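Local coordinates for holo-[acyl-carrier-protein] synthase (Thermotoga maritima, PDB 5XUM) that belongs to the 4'-phosphopantetheinyl transferase superfamily and is an alpha/beta protein whose assembly here holds three copies of the chain, at residues E11-P16 with R37-I42; F88-V93 with V106-K111; D113-G118 with R158-G163. One frame throughout, in Å; residues are numbered along the deposited sequence.

Contact 1 (E11-P16 with R37-I42)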
# COMPACT_ATOMS: atom_id res chain seq x y z
N GLU A 11 -1.14 -18.42 -12.75
CA GLU A 11 -0.52 -18.79 -14.02
C GLU A 11 -1.54 -18.59 -15.13
O GLU A 11 -2.60 -19.21 -15.13
CB GLU A 11 -0.03 -20.24 -13.97
CG GLU A 11 0.99 -20.60 -15.05
CD GLU A 11 1.76 -21.88 -14.75
OE1 GLU A 11 1.31 -22.69 -13.90
OE2 GLU A 11 2.83 -22.08 -15.36
N VAL A 12 -1.21 -17.70 -16.07
CA VAL A 12 -2.10 -17.33 -17.17
C VAL A 12 -2.57 -18.54 -17.98
O VAL A 12 -3.76 -18.69 -18.24
CB VAL A 12 -1.46 -16.27 -18.10
CG1 VAL A 12 -2.28 -16.07 -19.37
CG2 VAL A 12 -1.28 -14.95 -17.37
N GLU A 13 -1.62 -19.40 -18.35
CA GLU A 13 -1.88 -20.56 -19.21
C GLU A 13 -2.93 -21.52 -18.65
O GLU A 13 -3.65 -22.17 -19.41
CB GLU A 13 -0.58 -21.32 -19.49
CG GLU A 13 -0.62 -22.20 -20.74
CD GLU A 13 0.58 -23.11 -20.87
OE1 GLU A 13 1.26 -23.06 -21.92
OE2 GLU A 13 0.85 -23.88 -19.92
N ARG A 14 -3.02 -21.61 -17.32
CA ARG A 14 -3.98 -22.52 -16.68
C ARG A 14 -5.35 -21.90 -16.39
O ARG A 14 -6.21 -22.54 -15.79
CB ARG A 14 -3.37 -23.16 -15.43
CG ARG A 14 -2.35 -24.25 -15.75
CD ARG A 14 -2.02 -25.12 -14.54
NE ARG A 14 -1.03 -24.51 -13.66
CZ ARG A 14 -1.31 -23.89 -12.51
NH1 ARG A 14 -0.33 -23.37 -11.79
NH2 ARG A 14 -2.56 -23.80 -12.08
N VAL A 15 -5.55 -20.66 -16.85
CA VAL A 15 -6.85 -19.99 -16.76
C VAL A 15 -7.62 -20.20 -18.07
O VAL A 15 -7.16 -19.78 -19.14
CB VAL A 15 -6.72 -18.48 -16.47
CG1 VAL A 15 -8.09 -17.81 -16.44
CG2 VAL A 15 -5.99 -18.25 -15.15
N PRO A 16 -8.79 -20.87 -18.01
CA PRO A 16 -9.59 -21.10 -19.21
C PRO A 16 -10.30 -19.84 -19.68
O PRO A 16 -10.79 -19.05 -18.86
CB PRO A 16 -10.63 -22.14 -18.76
CG PRO A 16 -10.14 -22.67 -17.45
CD PRO A 16 -9.37 -21.54 -16.83
N ARG A 37 -5.02 -10.13 -26.84
CA ARG A 37 -4.64 -11.24 -25.96
C ARG A 37 -5.76 -11.54 -24.97
O ARG A 37 -5.85 -10.93 -23.90
CB ARG A 37 -3.31 -10.93 -25.26
CG ARG A 37 -2.11 -11.00 -26.19
CD ARG A 37 -0.94 -10.16 -25.70
NE ARG A 37 -0.25 -10.76 -24.56
CZ ARG A 37 0.68 -11.72 -24.65
NH1 ARG A 37 1.25 -12.19 -23.55
NH2 ARG A 37 1.04 -12.21 -25.83
N ARG A 38 -6.62 -12.48 -25.36
CA ARG A 38 -7.85 -12.79 -24.64
C ARG A 38 -7.61 -13.53 -23.33
O ARG A 38 -8.23 -13.22 -22.31
CB ARG A 38 -8.81 -13.58 -25.53
CG ARG A 38 -9.29 -12.81 -26.76
CD ARG A 38 -10.10 -13.67 -27.70
NE ARG A 38 -11.50 -13.80 -27.27
CZ ARG A 38 -12.45 -12.91 -27.51
NH1 ARG A 38 -13.69 -13.13 -27.08
NH2 ARG A 38 -12.19 -11.78 -28.16
N ARG A 39 -6.71 -14.51 -23.36
CA ARG A 39 -6.41 -15.33 -22.19
C ARG A 39 -5.76 -14.51 -21.07
O ARG A 39 -6.05 -14.73 -19.89
CB ARG A 39 -5.52 -16.52 -22.57
CG ARG A 39 -5.72 -17.74 -21.69
CD ARG A 39 -5.06 -18.96 -22.29
NE ARG A 39 -5.62 -20.20 -21.77
CZ ARG A 39 -5.16 -21.42 -22.04
NH1 ARG A 39 -4.11 -21.58 -22.83
NH2 ARG A 39 -5.75 -22.48 -21.51
N GLU A 40 -4.89 -13.58 -21.45
CA GLU A 40 -4.27 -12.66 -20.51
C GLU A 40 -5.29 -11.75 -19.83
O GLU A 40 -5.20 -11.51 -18.63
CB GLU A 40 -3.23 -11.79 -21.22
CG GLU A 40 -1.88 -12.45 -21.40
CD GLU A 40 -0.76 -11.43 -21.40
OE1 GLU A 40 -0.93 -10.35 -22.00
OE2 GLU A 40 0.30 -11.72 -20.80
N PHE A 41 -6.24 -11.25 -20.62
CA PHE A 41 -7.26 -10.34 -20.11
C PHE A 41 -8.10 -11.00 -19.02
O PHE A 41 -8.33 -10.41 -17.97
CB PHE A 41 -8.16 -9.83 -21.24
CG PHE A 41 -9.18 -8.82 -20.79
CD1 PHE A 41 -8.83 -7.48 -20.65
CD2 PHE A 41 -10.49 -9.20 -20.50
CE1 PHE A 41 -9.77 -6.54 -20.23
CE2 PHE A 41 -11.43 -8.27 -20.07
CZ PHE A 41 -11.07 -6.94 -19.94
N ILE A 42 -8.53 -12.23 -19.29
CA ILE A 42 -9.34 -13.01 -18.36
C ILE A 42 -8.57 -13.32 -17.09
O ILE A 42 -9.09 -13.15 -15.98
CB ILE A 42 -9.86 -14.32 -19.00
CG1 ILE A 42 -10.74 -14.02 -20.22
CG2 ILE A 42 -10.60 -15.18 -17.98
CD1 ILE A 42 -11.85 -13.02 -19.98

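Contact 2 (F88-V93 with V106-K111)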
# COMPACT_ATOMS: atom_id res chain seq x y z
N PHE A 88 -14.80 2.69 1.84
CA PHE A 88 -13.58 3.15 1.18
C PHE A 88 -13.99 4.00 -0.03
O PHE A 88 -14.95 3.67 -0.72
CB PHE A 88 -12.69 1.97 0.76
CG PHE A 88 -13.35 1.00 -0.18
CD1 PHE A 88 -14.05 -0.10 0.32
CD2 PHE A 88 -13.27 1.17 -1.56
CE1 PHE A 88 -14.67 -0.99 -0.54
CE2 PHE A 88 -13.88 0.27 -2.43
CZ PHE A 88 -14.58 -0.81 -1.92
N ASN A 89 -13.28 5.10 -0.27
CA ASN A 89 -13.58 5.92 -1.44
C ASN A 89 -12.46 5.90 -2.48
O ASN A 89 -12.61 6.47 -3.57
CB ASN A 89 -14.00 7.35 -1.06
CG ASN A 89 -12.98 8.07 -0.20
OD1 ASN A 89 -12.04 7.48 0.32
ND2 ASN A 89 -13.18 9.38 -0.05
N TYR A 90 -11.36 5.23 -2.15
CA TYR A 90 -10.27 5.05 -3.10
C TYR A 90 -9.85 3.60 -3.22
O TYR A 90 -9.68 2.90 -2.21
CB TYR A 90 -9.07 5.94 -2.73
CG TYR A 90 -9.22 7.36 -3.22
CD1 TYR A 90 -8.62 7.77 -4.41
CD2 TYR A 90 -9.99 8.29 -2.52
CE1 TYR A 90 -8.77 9.07 -4.87
CE2 TYR A 90 -10.15 9.58 -2.97
CZ TYR A 90 -9.54 9.97 -4.15
OH TYR A 90 -9.69 11.26 -4.60
N ALA A 91 -9.73 3.14 -4.46
CA ALA A 91 -9.17 1.84 -4.76
C ALA A 91 -7.97 2.05 -5.66
O ALA A 91 -8.11 2.46 -6.81
CB ALA A 91 -10.20 0.94 -5.43
N HIS A 92 -6.79 1.80 -5.11
CA HIS A 92 -5.55 1.90 -5.86
C HIS A 92 -5.20 0.53 -6.33
O HIS A 92 -4.94 -0.38 -5.53
CB HIS A 92 -4.46 2.51 -4.99
CG HIS A 92 -4.82 3.87 -4.44
ND1 HIS A 92 -4.77 5.00 -5.18
CD2 HIS A 92 -5.26 4.25 -3.17
CE1 HIS A 92 -5.14 6.05 -4.42
NE2 HIS A 92 -5.44 5.59 -3.19
N VAL A 93 -5.21 0.35 -7.65
CA VAL A 93 -5.06 -0.97 -8.24
C VAL A 93 -3.92 -1.02 -9.26
O VAL A 93 -3.60 -0.01 -9.91
CB VAL A 93 -6.38 -1.52 -8.85
CG1 VAL A 93 -7.52 -1.44 -7.84
CG2 VAL A 93 -6.76 -0.78 -10.12
N VAL A 106 -5.23 -1.87 -3.22
CA VAL A 106 -5.11 -1.18 -1.94
C VAL A 106 -6.34 -0.28 -1.77
O VAL A 106 -6.58 0.63 -2.57
CB VAL A 106 -3.81 -0.35 -1.82
CG1 VAL A 106 -3.79 0.43 -0.51
CG2 VAL A 106 -2.58 -1.26 -1.91
N LEU A 107 -7.12 -0.56 -0.73
CA LEU A 107 -8.33 0.21 -0.45
C LEU A 107 -8.04 1.28 0.60
O LEU A 107 -7.42 1.01 1.63
CB LEU A 107 -9.48 -0.70 -0.02
CG LEU A 107 -9.88 -1.83 -0.99
CD1 LEU A 107 -11.00 -2.67 -0.40
CD2 LEU A 107 -10.28 -1.29 -2.36
N GLU A 108 -8.48 2.50 0.31
CA GLU A 108 -8.17 3.66 1.14
C GLU A 108 -9.44 4.47 1.44
O GLU A 108 -10.31 4.62 0.57
CB GLU A 108 -7.14 4.55 0.43
CG GLU A 108 -6.73 5.81 1.18
CD GLU A 108 -5.84 6.74 0.36
OE1 GLU A 108 -6.07 6.89 -0.86
OE2 GLU A 108 -4.91 7.33 0.95
N LYS A 109 -9.54 4.96 2.67
CA LYS A 109 -10.56 5.94 3.02
C LYS A 109 -9.89 7.29 3.24
O LYS A 109 -9.14 7.48 4.20
CB LYS A 109 -11.37 5.50 4.25
CG LYS A 109 -12.27 6.57 4.88
CD LYS A 109 -13.31 7.09 3.91
CE LYS A 109 -14.12 8.22 4.53
NZ LYS A 109 -14.81 9.03 3.49
N ARG A 110 -10.14 8.22 2.32
CA ARG A 110 -9.66 9.59 2.47
C ARG A 110 -10.77 10.45 3.04
O ARG A 110 -11.95 10.26 2.72
CB ARG A 110 -9.25 10.17 1.12
CG ARG A 110 -7.96 9.61 0.53
CD ARG A 110 -7.53 10.49 -0.63
NE ARG A 110 -6.59 9.82 -1.52
CZ ARG A 110 -6.22 10.30 -2.71
NH1 ARG A 110 -6.73 11.45 -3.15
NH2 ARG A 110 -5.36 9.63 -3.46
N LYS A 111 -10.39 11.40 3.89
CA LYS A 111 -11.29 12.45 4.35
C LYS A 111 -11.76 13.23 3.13
O LYS A 111 -10.94 13.67 2.32
CB LYS A 111 -10.57 13.36 5.35
CG LYS A 111 -11.36 14.58 5.81
CD LYS A 111 -10.47 15.52 6.63
CE LYS A 111 -11.13 16.87 6.86
NZ LYS A 111 -12.24 16.81 7.86

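Contact 3 (D113-G118 with R158-G163)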
# COMPACT_ATOMS: atom_id res chain seq x y z
N ASP A 113 -13.29 14.14 -0.52
CA ASP A 113 -13.15 13.62 -1.89
C ASP A 113 -14.41 12.93 -2.42
O ASP A 113 -14.34 12.05 -3.28
CB ASP A 113 -11.92 12.70 -2.02
CG ASP A 113 -10.71 13.42 -2.59
OD1 ASP A 113 -10.85 14.14 -3.60
OD2 ASP A 113 -9.60 13.25 -2.03
N ILE A 114 -15.56 13.35 -1.89
CA ILE A 114 -16.86 12.92 -2.38
C ILE A 114 -17.59 14.17 -2.85
O ILE A 114 -17.86 15.07 -2.07
CB ILE A 114 -17.64 12.17 -1.27
CG1 ILE A 114 -16.93 10.86 -0.91
CG2 ILE A 114 -19.07 11.89 -1.72
CD1 ILE A 114 -17.11 10.44 0.53
N ILE A 115 -17.88 14.22 -4.15
CA ILE A 115 -18.47 15.41 -4.77
C ILE A 115 -19.96 15.20 -5.02
O ILE A 115 -20.37 14.22 -5.65
CB ILE A 115 -17.75 15.81 -6.08
CG1 ILE A 115 -16.22 15.77 -5.92
CG2 ILE A 115 -18.23 17.17 -6.58
CD1 ILE A 115 -15.64 16.71 -4.89
N VAL A 116 -20.77 16.14 -4.52
CA VAL A 116 -22.23 16.08 -4.61
C VAL A 116 -22.79 17.42 -5.08
O VAL A 116 -22.39 18.48 -4.59
CB VAL A 116 -22.86 15.71 -3.25
CG1 VAL A 116 -24.38 15.78 -3.31
CG2 VAL A 116 -22.43 14.32 -2.80
N GLU A 117 -23.71 17.38 -6.04
CA GLU A 117 -24.39 18.58 -6.52
C GLU A 117 -25.80 18.66 -5.95
O GLU A 117 -26.58 17.71 -6.04
CB GLU A 117 -24.42 18.61 -8.06
CG GLU A 117 -25.01 19.88 -8.67
CD GLU A 117 -24.10 21.09 -8.57
OE1 GLU A 117 -23.57 21.52 -9.62
OE2 GLU A 117 -23.90 21.61 -7.45
N GLY A 118 -26.13 19.81 -5.36
CA GLY A 118 -27.46 20.04 -4.79
C GLY A 118 -27.56 21.28 -3.92
O GLY A 118 -26.65 22.12 -3.90
N ARG A 158 -27.46 15.07 -6.52
CA ARG A 158 -26.78 14.12 -7.39
C ARG A 158 -25.36 13.85 -6.91
O ARG A 158 -24.61 14.77 -6.57
CB ARG A 158 -26.77 14.66 -8.83
CG ARG A 158 -26.32 13.66 -9.89
CD ARG A 158 -26.49 14.22 -11.29
NE ARG A 158 -25.65 15.40 -11.54
CZ ARG A 158 -24.41 15.36 -12.01
NH1 ARG A 158 -23.83 14.21 -12.30
NH2 ARG A 158 -23.74 16.50 -12.20
N LEU A 159 -24.98 12.57 -6.88
CA LEU A 159 -23.60 12.17 -6.61
C LEU A 159 -22.77 12.35 -7.87
O LEU A 159 -23.02 11.70 -8.89
CB LEU A 159 -23.53 10.73 -6.10
CG LEU A 159 -22.16 10.05 -5.94
CD1 LEU A 159 -21.28 10.77 -4.93
CD2 LEU A 159 -22.33 8.60 -5.55
N VAL A 160 -21.78 13.24 -7.81
CA VAL A 160 -20.93 13.55 -8.96
C VAL A 160 -19.72 12.62 -9.01
O VAL A 160 -19.48 11.96 -10.03
CB VAL A 160 -20.48 15.03 -8.96
CG1 VAL A 160 -19.64 15.34 -10.19
CG2 VAL A 160 -21.68 15.97 -8.89
N ARG A 161 -18.97 12.56 -7.92
CA ARG A 161 -17.79 11.71 -7.83
C ARG A 161 -17.64 11.13 -6.43
O ARG A 161 -17.82 11.83 -5.43
CB ARG A 161 -16.53 12.49 -8.22
CG ARG A 161 -15.28 11.64 -8.41
CD ARG A 161 -14.08 12.44 -8.90
NE ARG A 161 -13.79 13.61 -8.07
CZ ARG A 161 -13.08 13.59 -6.94
NH1 ARG A 161 -12.57 12.46 -6.48
NH2 ARG A 161 -12.88 14.72 -6.27
N TYR A 162 -17.32 9.84 -6.36
CA TYR A 162 -17.03 9.17 -5.10
C TYR A 162 -15.57 8.71 -5.12
O TYR A 162 -15.27 7.58 -5.52
CB TYR A 162 -17.97 7.98 -4.93
CG TYR A 162 -18.08 7.45 -3.52
CD1 TYR A 162 -19.09 7.89 -2.67
CD2 TYR A 162 -17.19 6.48 -3.04
CE1 TYR A 162 -19.20 7.40 -1.38
CE2 TYR A 162 -17.30 5.99 -1.75
CZ TYR A 162 -18.30 6.45 -0.92
OH TYR A 162 -18.42 5.97 0.36
N GLY A 163 -14.67 9.59 -4.69
CA GLY A 163 -13.23 9.31 -4.74
C GLY A 163 -12.76 8.99 -6.15
O GLY A 163 -13.00 9.78 -7.06

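Contact 1 (E11-P16 with R37-I42)
Arg39, in the first turn of helix 38-56, reaches over to two backbone carbonyls, Glu13 O and Val15 O, in the loop that follows strand 2-11. Its CG stands anti to the backbone N (chi1 -151°) and the chain runs extended to NE, which donates a hydrogen bond of 3.1 Å to Val15 O. That bond is bent, 147° at the hydrogen, with the oxygen near the edge of the guanidinium but tilted from its plane. Glu13 O lies over one face of the same group, displaced toward the rim; it is 3.0 Å from Arg39 NH2, yet the angle is too poor for a hydrogen bond. The Glu13 side chain crosses Arg39 obliquely and brings CG, not its carboxylate, to 4.1 Å from Arg39 NH1. Beside this polar reach, Val12 directs CG1 at the helix backbone, 4.1 Å from Glu40 CA, while Val15 CG1 meets Ile42 CG2 at 3.9 Å. The Glu40 carboxylate is held by the N-cap residue Arg37, side-on, with NE bonding OE1 and NH1 bonding OE2, from above the carboxylate plane. Arg14 forms a salt bridge with Asp98 of the second subunit. In this 4'-phosphopantetheinyl transferase family fold, an arginine bound to a loop carbonyl thus fastens the start of helix 38-56, itself packed through Ile42 on helices 20-23 and 26-34, to the loop leaving strand 2-11, whose Val12 rests on strand 100-108.

Contact 2 (F88-V93 with V106-K111)
Glu108 OE1 is gripped from opposite faces of its carboxylate plane, by His92 NE2 of the facing strand at 2.7 Å and by Arg110 NE of its own strand's continuation at 3.0 Å. The setting is the open end of the antiparallel hairpin 90-97/100-108, where a classic beta bulge sets Asn89 and Tyr90 both against Glu108. Tyr90 N bonds Glu108 O well, Asn89 N only weakly. From the bulge onward, Tyr90-Glu108 and His92-Val106 are hydrogen-bonded pairs with the non-hydrogen-bonded pair Ala91-Leu107 between them. The salt bridge to Glu108 helps fix the Arg110 guanidinium, which lies flat on the Tyr90 ring in a cation-pi stack, planes 14° apart and CZ 3.7 Å from the ring centroid. Arg110 CD adds a CH-pi contact over the same ring. Both charged side chains also bind the third subunit: Arg110 NH2 to Ile2 O and Glu108 OE2 to Ile2 N of that chain. Past the end of strand 100-108, the Asn89 amide clasps the Arg110 backbone. OD1 takes Arg110 N at 2.9 Å on a lone pair, and ND2 gives a more tilted bond to Arg110 O. On the other face of the sheet the chemistry is apolar, with helix 38-56 packed against Phe88 and Leu107. There Leu107 CD1 sits over the Phe88 ring, and Leu107 CD2 lies 3.8 Å from Ala91 CB.

Contact 3 (D113-G118 with R158-G163)
Arg161 crosses the Ile115 side chain at a slant and lies side by side with Asp113, on one face of an antiparallel strand pair interrupted by a classic beta bulge. Strand 158-162 is one of the two edge strands, within this chain, of a four-stranded antiparallel sheet, and 114-117 is its inner neighbour. From the backbone outward, Arg161 CB touches Ile115 CG1 at 4.0 Å. The chain then bends at chi3 (53°), which brings NE to 3.9 Å from Ile115 CG1. Farther out, NH2 lies 3.5 Å from the same Ile115 CG1 and gives a long, weak salt-bridge bond to Asp113 OD1. NH1 donates a firmer bond of 2.8 Å to Gly163 O, which it meets from above the carbonyl plane. Asp113 OD1 and Gly163 O both lie in the guanidinium plane, so the tip is held at its edge from both segments. At the bulge, Val160 and Arg161 together face Ile115, whose O accepts both of their N-H groups from the same side of its plane, Val160 N at 2.8 Å. Val160 CB packs on Ile115 CG2 and Val160 CG2 on Glu117 CB. The reverse face is apolar: Ile114 CG1 lies over the Tyr162 ring, Leu159 CD1 nears Ile114 CG2, and helix 145-154 packs there through Leu148 and Leu152. Tyr162 OH is bonded to Leu143 O. At the end of the strand pair, Gly163, with a positive phi, sends its N to Asp113 O at 2.9 Å, nearly along the C=O axis.

Contact 2 is the buried core of the three, contact 3 is partly buried in a second sheet, and contact 1 lies partly at the surface, its centre about 22 Å from the centre of the chain. Contacts 2 and 3 are both antiparallel strand pairs with a bulge. They touch, among other places, through a probable hydrogen bond between Tyr90 OH and Asp113 OD2 and the packing of Asn89 on Tyr162. Contact 1 joins a loop to a helix instead, and one arginine bond and a few methyl contacts replace the regular backbone pairing. It shares helix 38-56 with the surroundings of contact 2. Contacts 1 and 2 both reach neighbouring subunits, whereas contact 3 stays within its own chain.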